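Local coordinates for protein UDP-glucose:anthocyanidin 3-O-glucosyltransferase (Clitoria ternatea, PDB 4REL) that is a plant glycosyltransferase of the GT-B fold, built from two Rossmann-like domains that face each other across a cleft, at residues D83-L86 and S87-P90; G345-S348 and V349-V353. All coordinates share one frame; numbering follows the deposited sequence.

How the contacts relate
The two contacts are both short-range helix features, one in each half of the two-domain GT-B fold. Contact 1 lies near the surface, where helix 80-86 ends and the chain turns into helix 89-104, in the domain built on the seven-stranded parallel sheet. Contact 2 is the first turns of helix 346-354, which connects strands 337-342 and 359-361 of the other parallel sheet. Their centres are 29 Å apart and their nearest atoms about 18 Å, so they do not touch. Contact 1 lies near the bound 3,5,7-trihydroxy-2-(4-hydroxyphenyl)-4H-chromen-4-one: the side chain of Leu86 is about 9 Å from this ligand, and Leu82 and Phe192, which line its pocket, adjoin that contact.

Contact 1. Residues D83-L86 and S87-P90; sequences DLFL and STGP
Ser87 and Thr88 fold their hydroxyls back onto the last turn of helix 80-86, where the chain leaves the helix through a type I beta turn running from Leu86 to Gly89. Ser87 N still makes a regular helical bond, reaching Asp83 O at 2.8 Å. Its CB passes close to that same oxygen, and OG leaves CB between the backbone N and the carbonyl carbon (chi1 78°), which swings the hydroxyl back along the chain to the next carbonyl. There Ser87 OG donates to Leu84 O at 2.8 Å, from a direction tilted out of the carbonyl plane. The Ser87 side chain also touches Leu191 of helix 191-197; on the same helix Leu86 packs against Leu191 and Phe192, and Asp83 OD1 accepts a bond from Phe192 N.

Thr88 repeats the manoeuvre one residue on, but spends two donors on one acceptor. Thr88 OG1 donates to Phe85 O at 2.7 Å, lying in the carbonyl plane, while Thr88 N comes to the same Phe85 O at 3.1 Å from well above that plane. Two bonds from different directions thus grip a single oxygen. Thr88 OG1 is also hydrogen-bonded to Asn92 ND2, which ties this turn to helix 89-104. On the methyl branch, Thr88 CG2 lies 3.6 Å from both Leu84 O and Phe85 O.

Gly89 closes the turn with a positive phi of 69°. Pro90 then turns its ring onto Ser119, Leu122 and Val123 of helix 119-127. Because Pro90 N is bonded to CD and has no hydrogen, the last backbone donor here to reach back is that of the glycine: Gly89 N donates a hydrogen bond to Leu86 O at 3.2 Å.

Contact 2. Residues G345-S348 and V349-V353; sequences GANS and VMESV
Gly345 sits at the N-cap position of helix 346-354, and its O accepts the first helical bond, from Val349 N at 3.0 Å, almost in line with the carbonyl bond. The stretch belongs to the signature sequence of plant UDP-glycosyltransferases, and its helix makes the crossover between strands 337-342 and 359-361. Val349 CG2 also lies against Gly345 O, at 3.2 Å. Ala346 O takes Met350 N in the next helical bond.

Asn347 carries the side-chain part of the contact. With CG anti to the backbone N (chi1 178°), its amide comes over the carboxylate of Glu351, one turn on, the two flat groups turned 72° apart. Asn347 ND2 donates to Glu351 OE2 at 3.2 Å, approaching from above the carboxylate plane. On the other branch, Asn347 OD1 lies 3.5 Å from Met350 CE, brought there by the bends of the methionine chain.

Ser348 O accepts Ser352 N, and the Ser348 side chain packs on His343, Phe340 and Thr342. Gln328 NE2 binds Glu351 OE1 and Ser329 OG binds OE2, which should restrict the carboxylate's rotation; the Asn347 bond, coming onto its face, is probably the weaker addition.

Contact 1. Residues D83-L86 and S87-P90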
loop_
_atom_site.group_PDB
_atom_site.type_symbol
_atom_site.label_atom_id
_atom_site.label_comp_id
_atom_site.label_asym_id
_atom_site.label_seq_id
_atom_site.Cartn_x
_atom_site.Cartn_y
_atom_site.Cartn_z
ATOM N N ASP A 83 -1.825 17.052 -5.422
ATOM C CA ASP A 83 -2.476 18.334 -5.139
ATOM C C ASP A 83 -3.405 18.757 -6.277
ATOM O O ASP A 83 -4.532 19.205 -6.042
ATOM C CB ASP A 83 -1.429 19.437 -4.952
ATOM C CG ASP A 83 -0.622 19.295 -3.664
ATOM O OD1 ASP A 83 -1.088 18.641 -2.712
ATOM O OD2 ASP A 83 0.482 19.876 -3.600
ATOM N N LEU A 84 -2.914 18.651 -7.511
ATOM C CA LEU A 84 -3.681 19.116 -8.671
ATOM C C LEU A 84 -4.976 18.334 -8.820
ATOM O O LEU A 84 -6.034 18.919 -9.076
ATOM C CB LEU A 84 -2.842 19.058 -9.958
ATOM C CG LEU A 84 -1.725 20.110 -10.055
ATOM C CD1 LEU A 84 -0.859 19.889 -11.291
ATOM C CD2 LEU A 84 -2.313 21.526 -10.076
ATOM N N PHE A 85 -4.914 17.018 -8.636
ATOM C CA PHE A 85 -6.153 16.241 -8.659
ATOM C C PHE A 85 -7.075 16.622 -7.506
ATOM O O PHE A 85 -8.267 16.817 -7.702
ATOM C CB PHE A 85 -5.899 14.733 -8.603
ATOM C CG PHE A 85 -7.169 13.934 -8.486
ATOM C CD1 PHE A 85 -8.019 13.806 -9.582
ATOM C CD2 PHE A 85 -7.533 13.358 -7.282
ATOM C CE1 PHE A 85 -9.197 13.092 -9.480
ATOM C CE2 PHE A 85 -8.722 12.645 -7.168
ATOM C CZ PHE A 85 -9.549 12.505 -8.269
ATOM N N LEU A 86 -6.535 16.700 -6.292
ATOM C CA LEU A 86 -7.391 17.003 -5.154
ATOM C C LEU A 86 -8.019 18.393 -5.316
ATOM O O LEU A 86 -9.147 18.623 -4.866
ATOM C CB LEU A 86 -6.623 16.889 -3.826
ATOM C CG LEU A 86 -6.174 15.484 -3.427
ATOM C CD1 LEU A 86 -5.163 15.542 -2.266
ATOM C CD2 LEU A 86 -7.358 14.608 -3.049
ATOM N N SER A 87 -7.306 19.307 -5.973
ATOM C CA SER A 87 -7.819 20.669 -6.142
ATOM C C SER A 87 -9.047 20.751 -7.048
ATOM O O SER A 87 -9.723 21.780 -7.071
ATOM C CB SER A 87 -6.730 21.613 -6.667
ATOM O OG SER A 87 -6.529 21.443 -8.064
ATOM N N THR A 88 -9.350 19.679 -7.780
ATOM C CA THR A 88 -10.505 19.698 -8.676
ATOM C C THR A 88 -11.827 19.619 -7.927
ATOM O O THR A 88 -12.878 19.875 -8.507
ATOM C CB THR A 88 -10.480 18.570 -9.725
ATOM O OG1 THR A 88 -10.491 17.305 -9.066
ATOM C CG2 THR A 88 -9.247 18.661 -10.592
ATOM N N GLY A 89 -11.772 19.226 -6.658
ATOM C CA GLY A 89 -12.915 19.328 -5.767
ATOM C C GLY A 89 -14.069 18.401 -6.089
ATOM O O GLY A 89 -13.987 17.564 -6.993
ATOM N N PRO A 90 -15.166 18.543 -5.335
ATOM C CA PRO A 90 -16.296 17.633 -5.523
ATOM C C PRO A 90 -16.983 17.822 -6.873
ATOM O O PRO A 90 -17.567 16.870 -7.373
ATOM C CB PRO A 90 -17.233 17.989 -4.361
ATOM C CG PRO A 90 -16.841 19.390 -3.951
ATOM C CD PRO A 90 -15.354 19.444 -4.181
#

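Contact 2. Residues G345-S348 and V349-V353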
loop_
_atom_site.group_PDB
_atom_site.type_symbol
_atom_site.label_atom_id
_atom_site.label_comp_id
_atom_site.label_asym_id
_atom_site.label_seq_id
_atom_site.Cartn_x
_atom_site.Cartn_y
_atom_site.Cartn_z
ATOM N N GLY A 345 6.403 -0.159 1.263
ATOM C CA GLY A 345 5.107 0.177 0.689
ATOM C C GLY A 345 4.084 -0.859 1.139
ATOM O O GLY A 345 4.426 -2.023 1.348
ATOM N N ALA A 346 2.828 -0.444 1.294
ATOM C CA ALA A 346 1.810 -1.330 1.862
ATOM C C ALA A 346 1.609 -2.657 1.110
ATOM O O ALA A 346 1.523 -3.711 1.746
ATOM C CB ALA A 346 0.478 -0.590 2.028
ATOM N N ASN A 347 1.497 -2.624 -0.218
ATOM C CA ASN A 347 1.283 -3.869 -0.956
ATOM C C ASN A 347 2.491 -4.804 -0.905
ATOM O O ASN A 347 2.328 -6.025 -0.804
ATOM C CB ASN A 347 0.867 -3.629 -2.411
ATOM C CG ASN A 347 0.687 -4.933 -3.185
ATOM O OD1 ASN A 347 -0.348 -5.606 -3.069
ATOM N ND2 ASN A 347 1.696 -5.300 -3.976
ATOM N N SER A 348 3.690 -4.227 -0.976
ATOM C CA SER A 348 4.925 -4.990 -0.866
ATOM C C SER A 348 4.963 -5.725 0.463
ATOM O O SER A 348 5.263 -6.919 0.505
ATOM C CB SER A 348 6.147 -4.067 -0.961
ATOM O OG SER A 348 6.284 -3.526 -2.255
ATOM N N VAL A 349 4.653 -5.011 1.545
ATOM C CA VAL A 349 4.643 -5.615 2.870
ATOM C C VAL A 349 3.609 -6.736 2.946
ATOM O O VAL A 349 3.894 -7.817 3.476
ATOM C CB VAL A 349 4.344 -4.578 3.967
ATOM C CG1 VAL A 349 4.221 -5.262 5.324
ATOM C CG2 VAL A 349 5.432 -3.509 3.996
ATOM N N MET A 350 2.411 -6.473 2.425
ATOM C CA MET A 350 1.349 -7.471 2.395
ATOM C C MET A 350 1.833 -8.755 1.731
ATOM O O MET A 350 1.618 -9.850 2.254
ATOM C CB MET A 350 0.128 -6.909 1.644
ATOM C CG MET A 350 -1.089 -7.819 1.628
ATOM S SD MET A 350 -1.055 -9.154 0.400
ATOM C CE MET A 350 -1.433 -8.278 -1.115
ATOM N N GLU A 351 2.492 -8.611 0.580
ATOM C CA GLU A 351 2.979 -9.760 -0.171
ATOM C C GLU A 351 4.083 -10.467 0.604
ATOM O O GLU A 351 4.170 -11.694 0.602
ATOM C CB GLU A 351 3.485 -9.337 -1.562
ATOM C CG GLU A 351 2.361 -8.977 -2.536
ATOM C CD GLU A 351 2.858 -8.524 -3.901
ATOM O OE1 GLU A 351 4.078 -8.347 -4.084
ATOM O OE2 GLU A 351 2.015 -8.331 -4.799
ATOM N N SER A 352 4.930 -9.694 1.268
ATOM C CA SER A 352 6.029 -10.313 2.005
ATOM C C SER A 352 5.517 -11.143 3.183
ATOM O O SER A 352 5.913 -12.302 3.361
ATOM C CB SER A 352 7.012 -9.251 2.483
ATOM O OG SER A 352 8.305 -9.810 2.658
ATOM N N VAL A 353 4.628 -10.570 3.987
ATOM C CA VAL A 353 4.187 -11.290 5.182
ATOM C C VAL A 353 3.298 -12.477 4.828
ATOM O O VAL A 353 3.304 -13.488 5.525
ATOM C CB VAL A 353 3.497 -10.381 6.233
ATOM C CG1 VAL A 353 4.460 -9.291 6.718
ATOM C CG2 VAL A 353 2.219 -9.773 5.681
#